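Local coordinates for yersinopine synthase (Yersinia pestis, PDB 6C4L), which catalyses the NADPH-dependent reductive condensation of pyruvate with a histidine-derived intermediate, the last step in making the metallophore yersinopine, at residues 23-28 / 47-52; 68-73 / 88-93; 138-143 / 249-254; 163-168 / 211-216. All coordinates share one frame; numbering follows the deposited sequence.

Contact 1. Residues 23-28 / 47-52; sequences LPTLIL and ARLGLY
Thr-25 and Ile-27 alternate their backbone N and O atoms between Arg-48, Gly-50 and Tyr-52, which identifies a parallel ladder. Thr-25 N donates to Arg-48 O, and Thr-25 O receives Gly-50 N at 2.9 Å. Ile-27 repeats the pattern, its N bonded to Gly-50 O and its O to Tyr-52 N. The N-H of Gly-50 points almost straight at its acceptor (175°), whereas that of Tyr-52 is clearly bent. CA-H...O contacts fill in between, among them Leu-51 CA to Ile-27 O at 3.4 Å. The short axes of strands 25-28 and 49-52 run 4.5 Å apart, inclined by 19°. With helix 32-44 between them in sequence, they form the first beta-alpha-beta unit of a Rossmann-type NADP-binding domain, and Leu-51 and Tyr-52 adjoin the NADP-binding residues Ala-30 and Arg-54.

Apolar contacts divide between the two faces. On the face bearing Ile-27 and Leu-51, Leu-51 CD1 lies 3.9 Å from Ile-27 CB; Ile-27 also packs on Ala-34, Leu-37 and Ala-38 of helix 32-44. Across the sheet, Leu-28 CD2 meets Tyr-52 CB at 3.6 Å. Leu-26 turns its CG anti to the backbone N (chi1 173°), which lays CD1 over the Gly-50 peptide, 3.4 Å from Gly-50 C, where no side chain intervenes.

One polar side chain turns back on its own segment: Thr-25 OG1 donates to O of the loop residue Leu-23 at 2.8 Å, from above the carbonyl plane.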
loop_
_atom_site.group_PDB
_atom_site.type_symbol
_atom_site.label_atom_id
_atom_site.label_comp_id
_atom_site.label_asym_id
_atom_site.label_seq_id
_atom_site.Cartn_x
_atom_site.Cartn_y
_atom_site.Cartn_z
ATOM N N LEU A 23 -2.723 36.948 -32.190
ATOM C CA LEU A 23 -1.664 37.762 -31.608
ATOM C C LEU A 23 -0.303 37.084 -31.790
ATOM O O LEU A 23 -0.169 35.878 -31.551
ATOM C CB LEU A 23 -1.917 37.998 -30.116
ATOM C CG LEU A 23 -3.101 38.874 -29.706
ATOM C CD1 LEU A 23 -3.054 39.089 -28.192
ATOM C CD2 LEU A 23 -3.115 40.175 -30.432
ATOM N N PRO A 24 0.732 37.837 -32.170
ATOM C CA PRO A 24 2.089 37.274 -32.204
ATOM C C PRO A 24 2.511 36.835 -30.808
ATOM O O PRO A 24 2.444 37.606 -29.853
ATOM C CB PRO A 24 2.953 38.442 -32.706
ATOM C CG PRO A 24 2.033 39.425 -33.230
ATOM C CD PRO A 24 0.701 39.236 -32.603
ATOM N N THR A 25 2.964 35.594 -30.695
ATOM C CA THR A 25 3.103 34.953 -29.394
ATOM C C THR A 25 4.503 34.376 -29.252
ATOM O O THR A 25 4.918 33.540 -30.057
ATOM C CB THR A 25 2.043 33.867 -29.230
ATOM O OG1 THR A 25 0.756 34.480 -29.290
ATOM C CG2 THR A 25 2.185 33.164 -27.885
ATOM N N LEU A 26 5.221 34.817 -28.239
ATOM C CA LEU A 26 6.573 34.324 -27.992
ATOM C C LEU A 26 6.555 33.361 -26.809
ATOM O O LEU A 26 6.215 33.749 -25.687
ATOM C CB LEU A 26 7.535 35.490 -27.751
ATOM C CG LEU A 26 8.942 35.045 -27.304
ATOM C CD1 LEU A 26 9.528 34.044 -28.269
ATOM C CD2 LEU A 26 9.869 36.228 -27.201
ATOM N N ILE A 27 6.925 32.107 -27.053
ATOM C CA ILE A 27 6.929 31.076 -26.018
ATOM C C ILE A 27 8.346 30.978 -25.462
ATOM O O ILE A 27 9.279 30.647 -26.203
ATOM C CB ILE A 27 6.486 29.711 -26.560
ATOM C CG1 ILE A 27 5.030 29.750 -27.045
ATOM C CG2 ILE A 27 6.619 28.652 -25.475
ATOM C CD1 ILE A 27 4.640 28.527 -27.815
ATOM N N LEU A 28 8.508 31.206 -24.164
ATOM C CA LEU A 28 9.840 31.156 -23.530
ATOM C C LEU A 28 10.005 29.813 -22.842
ATOM O O LEU A 28 9.339 29.538 -21.839
ATOM C CB LEU A 28 10.027 32.296 -22.531
ATOM C CG LEU A 28 9.761 33.687 -23.107
ATOM C CD1 LEU A 28 10.051 34.756 -22.039
ATOM C CD2 LEU A 28 10.655 33.891 -24.301
ATOM N N ALA A 47 -1.463 32.853 -36.009
ATOM C CA ALA A 47 -0.670 33.766 -35.207
ATOM C C ALA A 47 0.809 33.515 -35.484
ATOM O O ALA A 47 1.226 32.375 -35.712
ATOM C CB ALA A 47 -1.008 33.582 -33.712
ATOM N N ARG A 48 1.590 34.581 -35.511
ATOM C CA ARG A 48 3.031 34.428 -35.585
ATOM C C ARG A 48 3.535 33.786 -34.290
ATOM O O ARG A 48 3.083 34.128 -33.196
ATOM C CB ARG A 48 3.659 35.789 -35.811
ATOM C CG ARG A 48 5.171 35.860 -35.750
ATOM C CD ARG A 48 5.684 37.075 -36.508
ATOM N NE ARG A 48 6.655 37.869 -35.750
ATOM C CZ ARG A 48 7.974 37.703 -35.804
ATOM N NH1 ARG A 48 8.503 36.755 -36.577
ATOM N NH2 ARG A 48 8.774 38.494 -35.090
ATOM N N LEU A 49 4.449 32.826 -34.408
ATOM C CA LEU A 49 4.898 32.040 -33.254
ATOM C C LEU A 49 6.411 32.118 -33.119
ATOM O O LEU A 49 7.138 31.736 -34.041
ATOM C CB LEU A 49 4.472 30.584 -33.383
ATOM C CG LEU A 49 3.091 30.198 -32.837
ATOM C CD1 LEU A 49 2.799 28.741 -33.158
ATOM C CD2 LEU A 49 3.000 30.414 -31.336
ATOM N N GLY A 50 6.872 32.598 -31.966
ATOM C CA GLY A 50 8.281 32.604 -31.615
ATOM C C GLY A 50 8.591 31.634 -30.485
ATOM O O GLY A 50 7.725 31.293 -29.678
ATOM N N LEU A 51 9.840 31.216 -30.389
ATOM C CA LEU A 51 10.236 30.236 -29.409
ATOM C C LEU A 51 11.631 30.595 -28.916
ATOM O O LEU A 51 12.458 31.075 -29.693
ATOM C CB LEU A 51 10.201 28.839 -30.024
ATOM C CG LEU A 51 10.463 27.701 -29.091
ATOM C CD1 LEU A 51 9.415 27.659 -27.991
ATOM C CD2 LEU A 51 10.499 26.412 -29.895
ATOM N N TYR A 52 11.851 30.404 -27.618
ATOM C CA TYR A 52 13.127 30.638 -26.951
ATOM C C TYR A 52 13.488 29.389 -26.186
ATOM O O TYR A 52 12.619 28.723 -25.612
ATOM C CB TYR A 52 13.081 31.811 -25.967
ATOM C CG TYR A 52 14.220 31.812 -24.976
ATOM C CD1 TYR A 52 15.461 32.370 -25.307
ATOM C CD2 TYR A 52 14.065 31.262 -23.718
ATOM C CE1 TYR A 52 16.506 32.367 -24.407
ATOM C CE2 TYR A 52 15.111 31.254 -22.812
ATOM C CZ TYR A 52 16.317 31.813 -23.167
ATOM O OH TYR A 52 17.347 31.811 -22.281
#

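Contact 2. Residues 68-73 / 88-93; sequences LTPTLY and SVTIDC
Leu-72 and Ile-91 meet at an oblique angle on the buried face of the hairpin, their terminal CD1 atoms 3.8 Å apart. In Leu-72, CG stands anti to the carbonyl carbon (chi1 -48°), which carries the isobutyl group to the ethyl arm of Ile-91, so that Leu-72 CD1 touches Ile-91 CG1 as well. The base of the same leucine has a different neighbour: Leu-72 CB rests against Val-89 CG1, also at 3.8 Å. Leu-72 thus touches Val-89 with its first side-chain carbon and Ile-91 with its tip.

The other face carries hydroxyl-bearing groups. Thr-71 points its methyl CG2 at Thr-90 OG1 across a non-hydrogen-bonded pair, and the two side chains are skewed to each other. Tyr-73 CE2 comes within 4.2 Å of Ser-88 CB, while Tyr-73 OH receives a weak hydrogen bond from Thr-71 OG1. At the open end, Pro-70, the centre of an inverse gamma turn, sets CB 3.3 Å from Ile-91 O.

The backbone fixes this register. Leu-72 and Val-89 form a hydrogen-bonded antiparallel pair, with Leu-72 N to Val-89 O at 2.8 Å and a reciprocal bond from Val-89 N. Beyond the strand pair, Ile-91 N donates to Pro-70 O at 2.7 Å with an N-H...O angle of 165°.

Strands 71-76 and 87-90 make the hairpin, whose Leu-72 and Val-89 face packs on Ile-35, Ala-38 and Val-39 of helix 32-44. Ile-91 reaches Leu-51 of strand 49-52, and Tyr-73 lies against Tyr-65 of helix 57-68.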
loop_
_atom_site.group_PDB
_atom_site.type_symbol
_atom_site.label_atom_id
_atom_site.label_comp_id
_atom_site.label_asym_id
_atom_site.label_seq_id
_atom_site.Cartn_x
_atom_site.Cartn_y
_atom_site.Cartn_z
ATOM N N LEU A 68 16.908 24.931 -40.353
ATOM C CA LEU A 68 16.776 24.186 -41.601
ATOM C C LEU A 68 15.321 23.967 -41.980
ATOM O O LEU A 68 14.920 24.205 -43.119
ATOM C CB LEU A 68 17.469 22.823 -41.461
ATOM C CG LEU A 68 17.522 21.956 -42.717
ATOM C CD1 LEU A 68 18.412 22.602 -43.756
ATOM C CD2 LEU A 68 18.006 20.541 -42.373
ATOM N N THR A 69 14.526 23.511 -41.014
ATOM C CA THR A 69 13.119 23.192 -41.221
ATOM C C THR A 69 12.419 23.637 -39.943
ATOM O O THR A 69 12.524 22.953 -38.910
ATOM C CB THR A 69 12.919 21.701 -41.469
ATOM O OG1 THR A 69 13.432 20.963 -40.350
ATOM C CG2 THR A 69 13.659 21.259 -42.720
ATOM N N PRO A 70 11.727 24.788 -39.956
ATOM C CA PRO A 70 11.214 25.360 -38.700
ATOM C C PRO A 70 9.845 24.805 -38.306
ATOM O O PRO A 70 8.866 25.540 -38.168
ATOM C CB PRO A 70 11.164 26.857 -39.030
ATOM C CG PRO A 70 10.820 26.901 -40.474
ATOM C CD PRO A 70 11.336 25.620 -41.111
ATOM N N THR A 71 9.777 23.492 -38.097
ATOM C CA THR A 71 8.519 22.850 -37.748
ATOM C C THR A 71 8.738 21.868 -36.610
ATOM O O THR A 71 9.729 21.133 -36.586
ATOM C CB THR A 71 7.883 22.113 -38.944
ATOM O OG1 THR A 71 8.705 21.009 -39.342
ATOM C CG2 THR A 71 7.703 23.055 -40.120
ATOM N N LEU A 72 7.795 21.859 -35.677
ATOM C CA LEU A 72 7.754 20.903 -34.587
ATOM C C LEU A 72 6.662 19.889 -34.874
ATOM O O LEU A 72 5.765 20.140 -35.678
ATOM C CB LEU A 72 7.467 21.597 -33.261
ATOM C CG LEU A 72 8.330 22.818 -33.020
ATOM C CD1 LEU A 72 7.807 23.534 -31.808
ATOM C CD2 LEU A 72 9.758 22.353 -32.831
ATOM N N TYR A 73 6.738 18.755 -34.188
ATOM C CA TYR A 73 5.838 17.633 -34.408
ATOM C C TYR A 73 5.306 17.138 -33.076
ATOM O O TYR A 73 6.033 17.110 -32.077
ATOM C CB TYR A 73 6.550 16.489 -35.132
ATOM C CG TYR A 73 7.028 16.880 -36.508
ATOM C CD1 TYR A 73 8.260 17.491 -36.687
ATOM C CD2 TYR A 73 6.238 16.659 -37.624
ATOM C CE1 TYR A 73 8.702 17.849 -37.937
ATOM C CE2 TYR A 73 6.665 17.025 -38.886
ATOM C CZ TYR A 73 7.899 17.621 -39.038
ATOM O OH TYR A 73 8.335 17.993 -40.295
ATOM N N SER A 88 1.700 19.149 -36.893
ATOM C CA SER A 88 2.926 19.840 -37.238
ATOM C C SER A 88 2.661 21.325 -37.068
ATOM O O SER A 88 1.560 21.789 -37.352
ATOM C CB SER A 88 3.340 19.554 -38.680
ATOM O OG SER A 88 2.433 20.168 -39.574
ATOM N N VAL A 89 3.657 22.078 -36.620
ATOM C CA VAL A 89 3.486 23.512 -36.423
ATOM C C VAL A 89 4.776 24.223 -36.794
ATOM O O VAL A 89 5.865 23.796 -36.392
ATOM C CB VAL A 89 3.081 23.846 -34.976
ATOM C CG1 VAL A 89 4.138 23.349 -33.983
ATOM C CG2 VAL A 89 2.857 25.341 -34.840
ATOM N N THR A 90 4.647 25.316 -37.542
ATOM C CA THR A 90 5.777 26.095 -38.002
ATOM C C THR A 90 6.153 27.121 -36.942
ATOM O O THR A 90 5.282 27.735 -36.320
ATOM C CB THR A 90 5.441 26.800 -39.319
ATOM O OG1 THR A 90 5.279 25.819 -40.349
ATOM C CG2 THR A 90 6.553 27.784 -39.722
ATOM N N ILE A 91 7.457 27.284 -36.714
ATOM C CA ILE A 91 7.965 28.331 -35.844
ATOM C C ILE A 91 8.503 29.444 -36.729
ATOM O O ILE A 91 9.321 29.199 -37.623
ATOM C CB ILE A 91 9.046 27.785 -34.891
ATOM C CG1 ILE A 91 8.465 26.674 -34.023
ATOM C CG2 ILE A 91 9.619 28.906 -34.012
ATOM C CD1 ILE A 91 7.236 27.050 -33.231
ATOM N N ASP A 92 8.028 30.663 -36.503
ATOM C CA ASP A 92 8.439 31.774 -37.343
ATOM C C ASP A 92 9.726 32.421 -36.860
ATOM O O ASP A 92 10.414 33.079 -37.647
ATOM C CB ASP A 92 7.313 32.809 -37.408
ATOM C CG ASP A 92 6.019 32.221 -37.996
ATOM O OD1 ASP A 92 5.934 32.094 -39.238
ATOM O OD2 ASP A 92 5.118 31.842 -37.207
ATOM N N CYS A 93 10.079 32.229 -35.595
ATOM C CA CYS A 93 11.255 32.869 -35.027
ATOM C C CYS A 93 11.725 32.028 -33.853
ATOM O O CYS A 93 10.917 31.665 -32.993
ATOM C CB CYS A 93 10.934 34.294 -34.575
ATOM S SG CYS A 93 12.340 35.185 -33.938
#

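Contact 3. Residues 138-143 / 249-254; sequences LSSSMG and AAERFS
Glu-251 sends its carboxylate into the loop 138-143, where Gly-143 N donates to Glu-251 OE1 at 2.9 Å with an N-H...O angle of 155°. The N-H arrives from well above the carboxylate plane, 52° out of it. Glu-251 OE2 has its own donors, Gly-145 N and the hydroxyl group of Ser-164. Ser-140 OG stands 3.3 Å from Glu-251 OE2, at best a weak bond; its stronger partner is Ser-164 OG.

Gly-143 is the N-cap residue of helix 144-154. A carboxylate bonded to Gly-143 N and Gly-145 N therefore sits at the positive end of that helix, which probably stabilises its negative charge. The contact joins the loop after strand 134-137 to helix 247-251 and the type I turn from Glu-251 to Ser-254, which leads toward the helix that carries the proposed proton donor/acceptor His-260.

Not every polar atom is paired. Ser-141 O lies 3.4 Å from both Glu-251 OE1 and Glu-251 OE2, a meeting of acceptors rather than a bond. Ser-140 O and Met-142 N are buried without any partner in the model; Ser-254 OG, 3.6 Å from Ser-140 O, instead bonds Asn-257. Arg-252 NE is satisfied by Ala-249 O at 2.9 Å, nearly in the guanidinium plane, and its NH1 by Glu-317 O. Alongside these groups, Met-142 lays CG over the Glu-251 backbone, 3.7 Å from Glu-251 O, and SD 3.9 Å from Arg-252 CA.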
loop_
_atom_site.group_PDB
_atom_site.type_symbol
_atom_site.label_atom_id
_atom_site.label_comp_id
_atom_site.label_asym_id
_atom_site.label_seq_id
_atom_site.Cartn_x
_atom_site.Cartn_y
_atom_site.Cartn_z
ATOM N N LEU A 138 2.606 29.558 -17.258
ATOM C CA LEU A 138 1.979 28.331 -17.702
ATOM C C LEU A 138 1.927 27.304 -16.582
ATOM O O LEU A 138 0.907 26.632 -16.395
ATOM C CB LEU A 138 2.739 27.792 -18.916
ATOM C CG LEU A 138 2.136 26.541 -19.557
ATOM C CD1 LEU A 138 0.808 26.902 -20.209
ATOM C CD2 LEU A 138 3.097 25.922 -20.572
ATOM N N SER A 139 3.014 27.162 -15.825
ATOM C CA SER A 139 3.042 26.275 -14.659
ATOM C C SER A 139 3.487 27.091 -13.449
ATOM O O SER A 139 4.629 26.991 -12.969
ATOM C CB SER A 139 3.941 25.063 -14.868
ATOM O OG SER A 139 3.411 23.998 -14.087
ATOM N N SER A 140 2.549 27.865 -12.925
ATOM C CA SER A 140 2.859 28.864 -11.929
ATOM C C SER A 140 3.197 28.218 -10.586
ATOM O O SER A 140 3.031 27.026 -10.376
ATOM C CB SER A 140 1.682 29.805 -11.770
ATOM O OG SER A 140 2.128 31.078 -11.371
ATOM N N SER A 141 3.688 29.040 -9.665
ATOM C CA SER A 141 3.822 28.662 -8.271
ATOM C C SER A 141 3.148 29.743 -7.446
ATOM O O SER A 141 2.810 30.819 -7.951
ATOM C CB SER A 141 5.296 28.481 -7.871
ATOM O OG SER A 141 5.431 28.157 -6.489
ATOM N N MET A 142 2.952 29.465 -6.168
ATOM C CA MET A 142 2.363 30.462 -5.286
ATOM C C MET A 142 3.275 31.683 -5.153
ATOM O O MET A 142 4.428 31.575 -4.722
ATOM C CB MET A 142 2.087 29.849 -3.923
ATOM C CG MET A 142 0.737 29.157 -3.866
ATOM S SD MET A 142 0.445 28.144 -2.391
ATOM C CE MET A 142 1.452 26.698 -2.704
ATOM N N GLY A 143 2.754 32.851 -5.508
ATOM C CA GLY A 143 3.544 34.072 -5.476
ATOM C C GLY A 143 4.129 34.462 -6.813
ATOM O O GLY A 143 4.612 35.597 -6.960
ATOM N N ALA A 249 -5.040 32.860 -5.576
ATOM C CA ALA A 249 -6.187 31.966 -5.448
ATOM C C ALA A 249 -6.275 30.930 -6.568
ATOM O O ALA A 249 -6.996 29.936 -6.408
ATOM C CB ALA A 249 -7.484 32.773 -5.383
ATOM N N ALA A 250 -5.554 31.119 -7.674
ATOM C CA ALA A 250 -5.306 30.067 -8.665
ATOM C C ALA A 250 -4.043 29.256 -8.354
ATOM O O ALA A 250 -4.018 28.033 -8.534
ATOM C CB ALA A 250 -5.153 30.684 -10.052
ATOM N N GLU A 251 -2.983 29.930 -7.918
ATOM C CA GLU A 251 -1.694 29.269 -7.767
ATOM C C GLU A 251 -1.729 28.251 -6.639
ATOM O O GLU A 251 -0.959 27.293 -6.642
ATOM C CB GLU A 251 -0.613 30.317 -7.510
ATOM C CG GLU A 251 -0.411 31.304 -8.679
ATOM C CD GLU A 251 0.309 32.603 -8.289
ATOM O OE1 GLU A 251 0.380 32.959 -7.082
ATOM O OE2 GLU A 251 0.808 33.277 -9.226
ATOM N N ARG A 252 -2.604 28.469 -5.665
ATOM C CA ARG A 252 -2.771 27.558 -4.561
ATOM C C ARG A 252 -3.127 26.155 -5.029
ATOM O O ARG A 252 -3.002 25.216 -4.245
ATOM C CB ARG A 252 -3.832 28.116 -3.611
ATOM C CG ARG A 252 -5.245 28.185 -4.181
ATOM C CD ARG A 252 -6.248 28.719 -3.149
ATOM N NE ARG A 252 -7.566 28.929 -3.752
ATOM C CZ ARG A 252 -8.734 28.739 -3.128
ATOM N NH1 ARG A 252 -8.784 28.351 -1.861
ATOM N NH2 ARG A 252 -9.867 28.946 -3.772
ATOM N N PHE A 253 -3.502 25.988 -6.295
ATOM C CA PHE A 253 -3.864 24.700 -6.872
ATOM C C PHE A 253 -2.713 24.079 -7.651
ATOM O O PHE A 253 -2.949 23.270 -8.551
ATOM C CB PHE A 253 -5.089 24.869 -7.784
ATOM C CG PHE A 253 -6.366 25.060 -7.034
ATOM C CD1 PHE A 253 -6.948 23.981 -6.381
ATOM C CD2 PHE A 253 -6.991 26.292 -6.985
ATOM C CE1 PHE A 253 -8.114 24.131 -5.679
ATOM C CE2 PHE A 253 -8.162 26.462 -6.267
ATOM C CZ PHE A 253 -8.739 25.370 -5.623
ATOM N N SER A 254 -1.469 24.452 -7.353
ATOM C CA SER A 254 -0.325 23.844 -8.028
ATOM C C SER A 254 0.069 22.582 -7.252
ATOM O O SER A 254 0.683 22.667 -6.189
ATOM C CB SER A 254 0.848 24.811 -8.141
ATOM O OG SER A 254 2.007 24.088 -8.555
#

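Contact 4. Residues 163-168 / 211-216; sequences ISLSSY and QRIYLA
Tyr-214 O accepts the backbone N-H of Ser-166 at 2.9 Å, and the Ser-166 hydroxyl oxygen in turn accepts Tyr-214 N, also at 2.9 Å. These reciprocal bonds prolong an antiparallel pairing between strands 161-165 and 203-217 of the large mixed sheet, although Ser-166 itself lies just past its strand. The short strand axes are 4.9 Å apart and their directions differ by 164°. Ser-166 OG takes the place that a backbone carbonyl oxygen would fill in a continued ladder: with chi1 at 47° it lies between the backbone N and the carbonyl carbon, facing Tyr-214 N. The same oxygen lies at the edge of the Tyr-214 ring, in its plane. The far end of that ring is held by Asp-328, which receives a hydrogen bond from the phenol group, and the ring stacks on Phe-253.

Further along, Ser-164 and Ala-216 form a hydrogen-bonded pair. Ser-164 N reaches Ala-216 O at 3.0 Å, nearly along the C=O axis, while the return bond from Ala-216 N is longer at 3.2 Å.

The opposite face is apolar, with Leu-230 of helix 225-235 packed on Ile-163, Leu-165 and Leu-215. Ile-213 reaches from strand 203-217 to Leu-165 and to the loop residue Ser-167: its CG2 lies 4.0 Å from Leu-165 CB and its CD1 3.6 Å from Ser-167 OG. Leu-165 and Leu-215 run side by side in the same direction, so close that Leu-165 CD2 stands only 3.4 Å from Leu-215 CB, closer than two such carbons normally sit and a sign of local crowding.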
loop_
_atom_site.group_PDB
_atom_site.type_symbol
_atom_site.label_atom_id
_atom_site.label_comp_id
_atom_site.label_asym_id
_atom_site.label_seq_id
_atom_site.Cartn_x
_atom_site.Cartn_y
_atom_site.Cartn_z
ATOM N N ILE A 163 -1.390 36.356 -16.318
ATOM C CA ILE A 163 -2.247 35.212 -16.032
ATOM C C ILE A 163 -1.398 34.066 -15.472
ATOM O O ILE A 163 -0.412 33.638 -16.088
ATOM C CB ILE A 163 -3.035 34.780 -17.275
ATOM C CG1 ILE A 163 -4.021 35.885 -17.653
ATOM C CG2 ILE A 163 -3.835 33.491 -17.001
ATOM C CD1 ILE A 163 -4.575 35.717 -19.000
ATOM N N SER A 164 -1.777 33.588 -14.294
ATOM C CA SER A 164 -1.222 32.367 -13.709
ATOM C C SER A 164 -2.121 31.175 -13.987
ATOM O O SER A 164 -3.333 31.243 -13.753
ATOM C CB SER A 164 -1.064 32.488 -12.194
ATOM O OG SER A 164 0.124 33.163 -11.857
ATOM N N LEU A 165 -1.535 30.078 -14.463
ATOM C CA LEU A 165 -2.238 28.800 -14.531
ATOM C C LEU A 165 -1.708 27.901 -13.426
ATOM O O LEU A 165 -0.512 27.931 -13.121
ATOM C CB LEU A 165 -2.049 28.107 -15.881
ATOM C CG LEU A 165 -2.304 28.951 -17.144
ATOM C CD1 LEU A 165 -2.219 28.072 -18.375
ATOM C CD2 LEU A 165 -3.649 29.632 -17.069
ATOM N N SER A 166 -2.598 27.061 -12.873
ATOM C CA SER A 166 -2.239 26.209 -11.741
ATOM C C SER A 166 -1.215 25.142 -12.116
ATOM O O SER A 166 -0.390 24.751 -11.285
ATOM C CB SER A 166 -3.492 25.540 -11.195
ATOM O OG SER A 166 -4.264 24.983 -12.263
ATOM N N SER A 167 -1.263 24.636 -13.338
ATOM C CA SER A 167 -0.269 23.670 -13.777
ATOM C C SER A 167 -0.271 23.705 -15.289
ATOM O O SER A 167 -1.120 24.351 -15.920
ATOM C CB SER A 167 -0.569 22.254 -13.254
ATOM O OG SER A 167 -1.700 21.698 -13.903
ATOM N N TYR A 168 0.700 23.018 -15.870
ATOM C CA TYR A 168 0.607 22.733 -17.288
ATOM C C TYR A 168 -0.543 21.750 -17.479
ATOM O O TYR A 168 -0.900 21.006 -16.559
ATOM C CB TYR A 168 1.922 22.172 -17.810
ATOM C CG TYR A 168 1.854 21.684 -19.230
ATOM C CD1 TYR A 168 1.423 22.522 -20.259
ATOM C CD2 TYR A 168 2.233 20.387 -19.549
ATOM C CE1 TYR A 168 1.353 22.070 -21.566
ATOM C CE2 TYR A 168 2.179 19.925 -20.854
ATOM C CZ TYR A 168 1.736 20.766 -21.854
ATOM O OH TYR A 168 1.666 20.300 -23.152
ATOM N N GLN A 211 -7.923 17.360 -16.257
ATOM C CA GLN A 211 -9.371 17.547 -16.094
ATOM C C GLN A 211 -9.749 19.017 -16.114
ATOM O O GLN A 211 -10.640 19.441 -16.865
ATOM C CB GLN A 211 -9.854 16.972 -14.765
ATOM C CG GLN A 211 -9.772 15.501 -14.597
ATOM C CD GLN A 211 -10.448 15.099 -13.315
ATOM O OE1 GLN A 211 -11.675 15.048 -13.245
ATOM N NE2 GLN A 211 -9.657 14.863 -12.273
ATOM N N ARG A 212 -9.140 19.789 -15.213
ATOM C CA ARG A 212 -9.388 21.210 -15.092
ATOM C C ARG A 212 -8.078 21.915 -14.768
ATOM O O ARG A 212 -7.112 21.294 -14.331
ATOM C CB ARG A 212 -10.437 21.501 -14.015
ATOM C CG ARG A 212 -10.165 20.926 -12.653
ATOM C CD ARG A 212 -11.367 21.181 -11.732
ATOM N NE ARG A 212 -12.613 20.643 -12.301
ATOM C CZ ARG A 212 -13.002 19.371 -12.208
ATOM N NH1 ARG A 212 -12.254 18.476 -11.539
ATOM N NH2 ARG A 212 -14.156 18.993 -12.771
ATOM N N ILE A 213 -8.072 23.224 -15.016
ATOM C CA ILE A 213 -6.965 24.125 -14.728
ATOM C C ILE A 213 -7.573 25.333 -14.036
ATOM O O ILE A 213 -8.618 25.835 -14.474
ATOM C CB ILE A 213 -6.239 24.561 -16.019
ATOM C CG1 ILE A 213 -5.647 23.358 -16.753
ATOM C CG2 ILE A 213 -5.168 25.619 -15.732
ATOM C CD1 ILE A 213 -4.507 22.678 -16.014
ATOM N N TYR A 214 -6.946 25.789 -12.961
ATOM C CA TYR A 214 -7.337 27.042 -12.330
ATOM C C TYR A 214 -6.488 28.182 -12.888
ATOM O O TYR A 214 -5.272 28.044 -13.042
ATOM C CB TYR A 214 -7.165 26.948 -10.816
ATOM C CG TYR A 214 -8.019 25.844 -10.228
ATOM C CD1 TYR A 214 -7.570 24.541 -10.215
ATOM C CD2 TYR A 214 -9.298 26.103 -9.733
ATOM C CE1 TYR A 214 -8.381 23.504 -9.705
ATOM C CE2 TYR A 214 -10.101 25.057 -9.212
ATOM C CZ TYR A 214 -9.618 23.783 -9.200
ATOM O OH TYR A 214 -10.397 22.757 -8.707
ATOM N N LEU A 215 -7.121 29.313 -13.169
ATOM C CA LEU A 215 -6.375 30.443 -13.701
ATOM C C LEU A 215 -6.949 31.739 -13.163
ATOM O O LEU A 215 -8.080 31.795 -12.682
ATOM C CB LEU A 215 -6.359 30.444 -15.229
ATOM C CG LEU A 215 -7.618 30.872 -16.004
ATOM C CD1 LEU A 215 -7.278 30.897 -17.478
ATOM C CD2 LEU A 215 -8.821 29.931 -15.756
ATOM N N ALA A 216 -6.138 32.791 -13.250
ATOM C CA ALA A 216 -6.564 34.115 -12.826
ATOM C C ALA A 216 -5.645 35.145 -13.462
ATOM O O ALA A 216 -4.503 34.837 -13.795
ATOM C CB ALA A 216 -6.527 34.250 -11.304
#

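Contacts 1, 2 and 4 all belong to the large mixed sheet, but only contact 1 pairs parallel strands; contacts 2 and 4 are antiparallel. Contacts 1, 3 and 4 are largely buried, whereas contact 2 is partly exposed and lies farthest from the chain's centre, about 25 Å away. Contacts 1 and 2 meet directly: Leu-49 O probably accepts Asp-92 N, and Leu-51 N probably donates to Cys-93 O. Contacts 3 and 4, their centres about 7 Å apart, are joined instead through buried side chains, Ser-164 OG meeting both Glu-251 and Ser-140. Backbone ladders with apolar packing are common to the three sheet contacts; contact 3 has no ladder and rests on a buried carboxylate.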